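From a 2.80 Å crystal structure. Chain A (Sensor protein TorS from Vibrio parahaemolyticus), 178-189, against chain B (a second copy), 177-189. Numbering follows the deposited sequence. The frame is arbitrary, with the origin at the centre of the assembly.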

ATOM      1  N   GLU A 178      -0.416   7.018  -9.000  1.00 23.37           N
ATOM      2  CA  GLU A 178       0.574   6.459  -9.906  1.00 26.47           C
ATOM      3  C   GLU A 178      -0.075   5.699 -11.076  1.00 27.58           C
ATOM      4  O   GLU A 178       0.464   5.639 -12.166  1.00 28.43           O
ATOM      5  CB  GLU A 178       1.543   5.543  -9.150  1.00 28.68           C
ATOM      6  CG  GLU A 178       2.384   6.249  -8.081  1.00 36.54           C
ATOM      7  CD  GLU A 178       3.276   5.296  -7.269  1.00 42.99           C
ATOM      8  OE1 GLU A 178       2.812   4.198  -6.878  1.00 45.84           O
ATOM      9  OE2 GLU A 178       4.446   5.655  -6.998  1.00 46.33           O
ATOM     10  N   GLU A 179      -1.240   5.119 -10.852  1.00 30.46           N
ATOM     11  CA  GLU A 179      -1.928   4.369 -11.895  1.00 31.80           C
ATOM     12  C   GLU A 179      -2.714   5.281 -12.839  1.00 33.89           C
ATOM     13  O   GLU A 179      -2.916   4.955 -14.008  1.00 35.96           O
ATOM     14  CB  GLU A 179      -2.868   3.331 -11.251  1.00 31.26           C
ATOM     15  CG  GLU A 179      -4.139   3.063 -12.033  1.00 34.02           C
ATOM     16  CD  GLU A 179      -4.877   1.797 -11.604  1.00 37.61           C
ATOM     17  OE1 GLU A 179      -4.921   1.482 -10.397  1.00 40.91           O
ATOM     18  OE2 GLU A 179      -5.433   1.116 -12.486  1.00 37.48           O
ATOM     19  N   ALA A 180      -3.125   6.431 -12.319  1.00 33.76           N
ATOM     20  CA  ALA A 180      -3.924   7.405 -13.046  1.00 33.63           C
ATOM     21  C   ALA A 180      -3.363   7.968 -14.347  1.00 34.82           C
ATOM     22  O   ALA A 180      -4.118   8.218 -15.283  1.00 34.57           O
ATOM     23  CB  ALA A 180      -4.281   8.564 -12.105  1.00 31.65           C
ATOM     24  N   ARG A 181      -2.055   8.174 -14.430  1.00 36.51           N
ATOM     25  CA  ARG A 181      -1.533   8.768 -15.648  1.00 39.15           C
ATOM     26  C   ARG A 181      -1.682   7.934 -16.913  1.00 40.09           C
ATOM     27  O   ARG A 181      -1.524   8.465 -18.010  1.00 43.97           O
ATOM     28  CB  ARG A 181      -0.066   9.217 -15.486  1.00 39.78           C
ATOM     29  CG  ARG A 181       0.987   8.140 -15.621  1.00 43.35           C
ATOM     30  CD  ARG A 181       2.331   8.756 -16.026  1.00 45.51           C
ATOM     31  NE  ARG A 181       2.258   9.340 -17.371  1.00 49.87           N
ATOM     32  CZ  ARG A 181       2.686   8.739 -18.485  1.00 49.58           C
ATOM     33  NH1 ARG A 181       3.240   7.529 -18.434  1.00 47.87           N
ATOM     34  NH2 ARG A 181       2.525   9.329 -19.663  1.00 48.58           N
ATOM     35  N   THR A 182      -1.993   6.648 -16.795  1.00 37.15           N
ATOM     36  CA  THR A 182      -2.136   5.848 -18.000  1.00 33.51           C
ATOM     37  C   THR A 182      -3.414   5.038 -17.967  1.00 34.19           C
ATOM     38  O   THR A 182      -3.508   3.949 -18.538  1.00 36.38           O
ATOM     39  CB  THR A 182      -0.922   4.911 -18.216  1.00 31.66           C
ATOM     40  OG1 THR A 182      -0.825   3.977 -17.139  1.00 33.25           O
ATOM     41  CG2 THR A 182       0.351   5.721 -18.299  1.00 27.03           C
ATOM     42  N   LEU A 183      -4.409   5.607 -17.307  1.00 33.58           N
ATOM     43  CA  LEU A 183      -5.706   4.970 -17.152  1.00 32.48           C
ATOM     44  C   LEU A 183      -6.611   5.231 -18.379  1.00 31.74           C
ATOM     45  O   LEU A 183      -6.848   6.378 -18.766  1.00 33.67           O
ATOM     46  CB  LEU A 183      -6.330   5.507 -15.855  1.00 34.11           C
ATOM     47  CG  LEU A 183      -7.247   4.630 -15.001  1.00 36.07           C
ATOM     48  CD1 LEU A 183      -6.721   3.205 -14.946  1.00 37.13           C
ATOM     49  CD2 LEU A 183      -7.346   5.234 -13.602  1.00 36.51           C
ATOM     50  N   THR A 184      -7.098   4.178 -19.016  1.00 28.57           N
ATOM     51  CA  THR A 184      -7.967   4.389 -20.176  1.00 26.51           C
ATOM     52  C   THR A 184      -9.242   3.573 -20.101  1.00 28.20           C
ATOM     53  O   THR A 184     -10.030   3.591 -21.028  1.00 32.07           O
ATOM     54  CB  THR A 184      -7.288   4.020 -21.529  1.00 21.33           C
ATOM     55  OG1 THR A 184      -6.828   2.670 -21.493  1.00 21.87           O
ATOM     56  CG2 THR A 184      -6.152   4.913 -21.810  1.00 17.37           C
ATOM     57  N   ASN A 185      -9.444   2.857 -19.010  1.00 27.83           N
ATOM     58  CA  ASN A 185     -10.621   2.026 -18.865  1.00 28.89           C
ATOM     59  C   ASN A 185     -11.710   2.807 -18.126  1.00 30.19           C
ATOM     60  O   ASN A 185     -11.569   3.109 -16.939  1.00 32.35           O
ATOM     61  CB  ASN A 185     -10.211   0.752 -18.117  1.00 29.42           C
ATOM     62  CG  ASN A 185     -11.355  -0.198 -17.906  1.00 30.31           C
ATOM     63  OD1 ASN A 185     -12.186  -0.002 -17.013  1.00 32.42           O
ATOM     64  ND2 ASN A 185     -11.413  -1.240 -18.726  1.00 26.97           N
ATOM     65  N   VAL A 186     -12.794   3.146 -18.817  1.00 28.96           N
ATOM     66  CA  VAL A 186     -13.848   3.925 -18.179  1.00 30.85           C
ATOM     67  C   VAL A 186     -14.255   3.397 -16.792  1.00 32.57           C
ATOM     68  O   VAL A 186     -14.364   4.158 -15.831  1.00 31.74           O
ATOM     69  CB  VAL A 186     -15.112   4.031 -19.097  1.00 27.81           C
ATOM     70  CG1 VAL A 186     -15.632   2.657 -19.424  1.00 29.58           C
ATOM     71  CG2 VAL A 186     -16.198   4.812 -18.397  1.00 26.66           C
ATOM     72  N   ASP A 187     -14.454   2.091 -16.678  1.00 34.83           N
ATOM     73  CA  ASP A 187     -14.875   1.512 -15.405  1.00 36.98           C
ATOM     74  C   ASP A 187     -13.854   1.728 -14.295  1.00 36.08           C
ATOM     75  O   ASP A 187     -14.193   2.179 -13.193  1.00 35.14           O
ATOM     76  CB  ASP A 187     -15.157   0.025 -15.601  1.00 41.09           C
ATOM     77  CG  ASP A 187     -16.193  -0.219 -16.690  1.00 48.96           C
ATOM     78  OD1 ASP A 187     -17.370   0.183 -16.487  1.00 48.83           O
ATOM     79  OD2 ASP A 187     -15.827  -0.789 -17.752  1.00 51.50           O
ATOM     80  N   ARG A 188     -12.599   1.417 -14.595  1.00 34.25           N
ATOM     81  CA  ARG A 188     -11.532   1.581 -13.631  1.00 32.89           C
ATOM     82  C   ARG A 188     -11.378   3.046 -13.222  1.00 33.44           C
ATOM     83  O   ARG A 188     -11.207   3.363 -12.046  1.00 34.23           O
ATOM     84  CB  ARG A 188     -10.235   1.054 -14.229  1.00 32.37           C
ATOM     85  CG  ARG A 188      -9.066   1.065 -13.274  1.00 30.60           C
ATOM     86  CD  ARG A 188      -9.273   0.156 -12.092  1.00 28.38           C
ATOM     87  NE  ARG A 188      -8.012   0.042 -11.375  1.00 31.52           N
ATOM     88  CZ  ARG A 188      -7.887  -0.325 -10.102  1.00 32.46           C
ATOM     89  NH1 ARG A 188      -8.944  -0.634  -9.373  1.00 28.93           N
ATOM     90  NH2 ARG A 188      -6.691  -0.335  -9.540  1.00 36.58           N
ATOM     91  N   ILE A 189     -11.449   3.953 -14.183  1.00 31.85           N
ATOM     92  CA  ILE A 189     -11.305   5.351 -13.832  1.00 30.56           C
ATOM     93  C   ILE A 189     -12.336   5.764 -12.784  1.00 30.83           C
ATOM     94  O   ILE A 189     -12.039   6.536 -11.875  1.00 30.97           O
ATOM     95  CB  ILE A 189     -11.481   6.252 -15.055  1.00 29.35           C
ATOM     96  CG1 ILE A 189     -10.342   5.991 -16.044  1.00 29.79           C
ATOM     97  CG2 ILE A 189     -11.552   7.712 -14.608  1.00 26.04           C
ATOM     98  CD1 ILE A 189     -10.554   6.587 -17.420  1.00 30.20           C
TER
ATOM     99  N   ILE B 177      -1.814  -5.977  -8.204  1.00 31.45           N
ATOM    100  CA  ILE B 177      -2.687  -6.949  -8.833  1.00 31.24           C
ATOM    101  C   ILE B 177      -4.037  -6.333  -9.174  1.00 32.97           C
ATOM    102  O   ILE B 177      -4.592  -6.595 -10.248  1.00 34.47           O
ATOM    103  CB  ILE B 177      -2.854  -8.184  -7.925  1.00 29.96           C
ATOM    104  CG1 ILE B 177      -1.541  -8.961  -7.891  1.00 27.45           C
ATOM    105  CG2 ILE B 177      -3.965  -9.073  -8.435  1.00 31.66           C
ATOM    106  CD1 ILE B 177      -1.578 -10.130  -6.969  1.00 28.94           C
ATOM    107  N   GLU B 178      -4.560  -5.511  -8.269  1.00 33.90           N
ATOM    108  CA  GLU B 178      -5.833  -4.850  -8.494  1.00 36.53           C
ATOM    109  C   GLU B 178      -5.725  -3.966  -9.737  1.00 37.81           C
ATOM    110  O   GLU B 178      -6.724  -3.699 -10.402  1.00 38.13           O
ATOM    111  CB  GLU B 178      -6.211  -3.981  -7.293  1.00 40.89           C
ATOM    112  CG  GLU B 178      -6.413  -4.732  -5.963  1.00 44.06           C
ATOM    113  CD  GLU B 178      -6.733  -3.797  -4.793  1.00 47.14           C
ATOM    114  OE1 GLU B 178      -6.365  -2.603  -4.865  1.00 49.53           O
ATOM    115  OE2 GLU B 178      -7.335  -4.254  -3.795  1.00 48.59           O
ATOM    116  N   GLU B 179      -4.514  -3.505 -10.053  1.00 38.28           N
ATOM    117  CA  GLU B 179      -4.320  -2.652 -11.227  1.00 38.54           C
ATOM    118  C   GLU B 179      -4.108  -3.480 -12.505  1.00 39.53           C
ATOM    119  O   GLU B 179      -4.531  -3.083 -13.598  1.00 40.65           O
ATOM    120  CB  GLU B 179      -3.114  -1.717 -11.038  1.00 37.83           C
ATOM    121  CG  GLU B 179      -2.958  -0.696 -12.179  1.00 40.26           C
ATOM    122  CD  GLU B 179      -1.650   0.083 -12.141  1.00 43.19           C
ATOM    123  OE1 GLU B 179      -0.990   0.096 -11.079  1.00 45.62           O
ATOM    124  OE2 GLU B 179      -1.286   0.694 -13.173  1.00 41.41           O
ATOM    125  N   ALA B 180      -3.453  -4.627 -12.359  1.00 37.66           N
ATOM    126  CA  ALA B 180      -3.148  -5.499 -13.482  1.00 36.94           C
ATOM    127  C   ALA B 180      -4.281  -5.692 -14.495  1.00 38.48           C
ATOM    128  O   ALA B 180      -4.116  -5.379 -15.681  1.00 38.40           O
ATOM    129  CB  ALA B 180      -2.688  -6.847 -12.957  1.00 36.44           C
ATOM    130  N   ARG B 181      -5.425  -6.197 -14.029  1.00 38.97           N
ATOM    131  CA  ARG B 181      -6.574  -6.473 -14.889  1.00 38.82           C
ATOM    132  C   ARG B 181      -6.787  -5.549 -16.070  1.00 35.92           C
ATOM    133  O   ARG B 181      -6.951  -6.000 -17.187  1.00 36.41           O
ATOM    134  CB  ARG B 181      -7.866  -6.500 -14.076  1.00 45.26           C
ATOM    135  CG  ARG B 181      -9.094  -6.824 -14.919  1.00 50.26           C
ATOM    136  CD  ARG B 181     -10.375  -6.557 -14.172  1.00 56.71           C
ATOM    137  NE  ARG B 181     -11.470  -7.334 -14.741  1.00 68.26           N
ATOM    138  CZ  ARG B 181     -12.589  -7.659 -14.088  1.00 74.05           C
ATOM    139  NH1 ARG B 181     -12.775  -7.268 -12.830  1.00 76.88           N
ATOM    140  NH2 ARG B 181     -13.518  -8.406 -14.679  1.00 74.85           N
ATOM    141  N   THR B 182      -6.787  -4.253 -15.832  1.00 34.39           N
ATOM    142  CA  THR B 182      -7.024  -3.303 -16.908  1.00 31.76           C
ATOM    143  C   THR B 182      -5.797  -2.619 -17.534  1.00 30.95           C
ATOM    144  O   THR B 182      -5.937  -1.628 -18.253  1.00 29.68           O
ATOM    145  CB  THR B 182      -8.021  -2.232 -16.427  1.00 30.76           C
ATOM    146  OG1 THR B 182      -7.483  -1.556 -15.287  1.00 28.80           O
ATOM    147  CG2 THR B 182      -9.327  -2.883 -16.022  1.00 29.95           C
ATOM    148  N   LEU B 183      -4.600  -3.148 -17.294  1.00 30.55           N
ATOM    149  CA  LEU B 183      -3.395  -2.537 -17.867  1.00 31.30           C
ATOM    150  C   LEU B 183      -3.297  -2.620 -19.389  1.00 31.33           C
ATOM    151  O   LEU B 183      -3.350  -3.695 -19.969  1.00 34.93           O
ATOM    152  CB  LEU B 183      -2.142  -3.157 -17.265  1.00 28.79           C
ATOM    153  CG  LEU B 183      -1.830  -2.644 -15.872  1.00 27.90           C
ATOM    154  CD1 LEU B 183      -0.735  -3.474 -15.224  1.00 28.71           C
ATOM    155  CD2 LEU B 183      -1.436  -1.205 -15.986  1.00 26.95           C
ATOM    156  N   THR B 184      -3.148  -1.484 -20.042  1.00 29.57           N
ATOM    157  CA  THR B 184      -3.053  -1.529 -21.486  1.00 32.27           C
ATOM    158  C   THR B 184      -1.883  -0.727 -21.999  1.00 31.77           C
ATOM    159  O   THR B 184      -1.618  -0.720 -23.191  1.00 33.80           O
ATOM    160  CB  THR B 184      -4.331  -0.993 -22.154  1.00 34.31           C
ATOM    161  OG1 THR B 184      -4.555   0.366 -21.741  1.00 36.75           O
ATOM    162  CG2 THR B 184      -5.521  -1.857 -21.787  1.00 32.69           C
ATOM    163  N   ASN B 185      -1.187  -0.045 -21.100  1.00 30.82           N
ATOM    164  CA  ASN B 185      -0.046   0.753 -21.493  1.00 30.39           C
ATOM    165  C   ASN B 185       1.229  -0.072 -21.361  1.00 31.63           C
ATOM    166  O   ASN B 185       1.667  -0.400 -20.261  1.00 33.66           O
ATOM    167  CB  ASN B 185       0.007   2.008 -20.641  1.00 28.18           C
ATOM    168  CG  ASN B 185       1.234   2.823 -20.894  1.00 30.41           C
ATOM    169  OD1 ASN B 185       2.358   2.384 -20.628  1.00 34.52           O
ATOM    170  ND2 ASN B 185       1.041   4.026 -21.403  1.00 30.06           N
ATOM    171  N   VAL B 186       1.815  -0.413 -22.503  1.00 32.36           N
ATOM    172  CA  VAL B 186       3.014  -1.233 -22.549  1.00 32.59           C
ATOM    173  C   VAL B 186       4.089  -0.792 -21.562  1.00 33.35           C
ATOM    174  O   VAL B 186       4.808  -1.617 -21.022  1.00 36.62           O
ATOM    175  CB  VAL B 186       3.595  -1.282 -24.004  1.00 31.09           C
ATOM    176  CG1 VAL B 186       3.840   0.119 -24.509  1.00 32.63           C
ATOM    177  CG2 VAL B 186       4.886  -2.088 -24.039  1.00 28.42           C
ATOM    178  N   ASP B 187       4.199   0.499 -21.302  1.00 34.87           N
ATOM    179  CA  ASP B 187       5.212   0.953 -20.359  1.00 37.33           C
ATOM    180  C   ASP B 187       4.821   0.570 -18.943  1.00 37.41           C
ATOM    181  O   ASP B 187       5.565  -0.120 -18.236  1.00 37.57           O
ATOM    182  CB  ASP B 187       5.357   2.457 -20.427  1.00 41.79           C
ATOM    183  CG  ASP B 187       6.041   2.898 -21.674  1.00 51.19           C
ATOM    184  OD1 ASP B 187       7.284   3.037 -21.638  1.00 54.54           O
ATOM    185  OD2 ASP B 187       5.343   3.085 -22.702  1.00 56.48           O
ATOM    186  N   ARG B 188       3.640   1.028 -18.539  1.00 34.26           N
ATOM    187  CA  ARG B 188       3.136   0.764 -17.215  1.00 32.01           C
ATOM    188  C   ARG B 188       3.157  -0.723 -16.908  1.00 31.31           C
ATOM    189  O   ARG B 188       3.498  -1.122 -15.798  1.00 31.35           O
ATOM    190  CB  ARG B 188       1.723   1.329 -17.086  1.00 33.99           C
ATOM    191  CG  ARG B 188       1.061   1.064 -15.738  1.00 36.25           C
ATOM    192  CD  ARG B 188       1.825   1.718 -14.609  1.00 37.55           C
ATOM    193  NE  ARG B 188       1.049   1.729 -13.374  1.00 38.43           N
ATOM    194  CZ  ARG B 188       1.548   2.077 -12.194  1.00 36.80           C
ATOM    195  NH1 ARG B 188       2.822   2.432 -12.100  1.00 32.92           N
ATOM    196  NH2 ARG B 188       0.771   2.082 -11.118  1.00 36.24           N
ATOM    197  N   ILE B 189       2.805  -1.537 -17.893  1.00 28.83           N
ATOM    198  CA  ILE B 189       2.799  -2.976 -17.701  1.00 29.10           C
ATOM    199  C   ILE B 189       4.177  -3.473 -17.286  1.00 29.94           C
ATOM    200  O   ILE B 189       4.309  -4.226 -16.327  1.00 31.96           O
ATOM    201  CB  ILE B 189       2.379  -3.714 -18.987  1.00 28.14           C
ATOM    202  CG1 ILE B 189       0.926  -3.396 -19.319  1.00 25.79           C
ATOM    203  CG2 ILE B 189       2.553  -5.205 -18.804  1.00 24.17           C
ATOM    204  CD1 ILE B 189       0.468  -3.993 -20.632  1.00 28.97           C
TER
HETATM  205  O   HOH W   1      -3.047   1.080 -19.063  1.00 40.96           O

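Buried charge at a contact between two copies of a protein is often paired within each chain, even where two chains pack together, and this helix–loop–helix segment of TorS is a compact example. The two copies lie in near-symmetric register: Thr A182 sits across from Asn B185, Asn A185 from Thr B182, and Thr A184 from its own counterpart. Together they bury 550 Å².

In each chain the loop brings the arginine of the second helix back to the glutamate of the first. Arg A188 leaves its backbone with chi1 t, turns at chi2 (p) and runs on with chi3 t, which delivers NE to Glu A179 OE2 at 3.0 Å and NH2 to Glu A179 OE1 in a 2.7 Å salt bridge. Arg B188 repeats these rotamers, with NE in a 2.6 Å salt bridge to Glu B179 OE2 and a weak bond from NH2 to Glu B179 OE1 at 2.7 Å. Glu B179 is extended (chi1 t, chi2 t), whereas Glu A179 has chi1 at 147°, between wells, with chi2 t, yet both carboxylates reach NE and NH2 of their own arginine. The pairing offsets a close approach of like charges, Glu A179 OE1 lying 4.2 Å from Glu B179 OE1. While NE and NH2 bond to the glutamate of its own chain, each guanidinium also packs against the partner's first helix: Arg B188 NH2 is 3.6 Å from Glu A179 CA, and Glu B178 O lies over one face of the Arg A188 group, 3.5 Å from NH2 but at an angle too poor for a hydrogen bond.

The asparagines also serve their own chains. With chi1 t, Asn A185 turns OD1 back to cap its helix, accepting from Arg A188 N at 2.8 Å; Asn B185 OD1 accepts likewise from Arg B188 N at 2.8 Å. Their amides face the partner's threonine methyl, Asn B185 ND2 lying 3.6 Å from Thr A182 CG2.

Direct hydrogen bonding between the stretches is limited to one weak link, Thr A184 OG1 to Thr B184 OG1 at 3.2 Å. Water 1 adds a bridge, its O donating to Thr A182 O (3.0 Å) and accepting from Thr B184 N (2.7 Å).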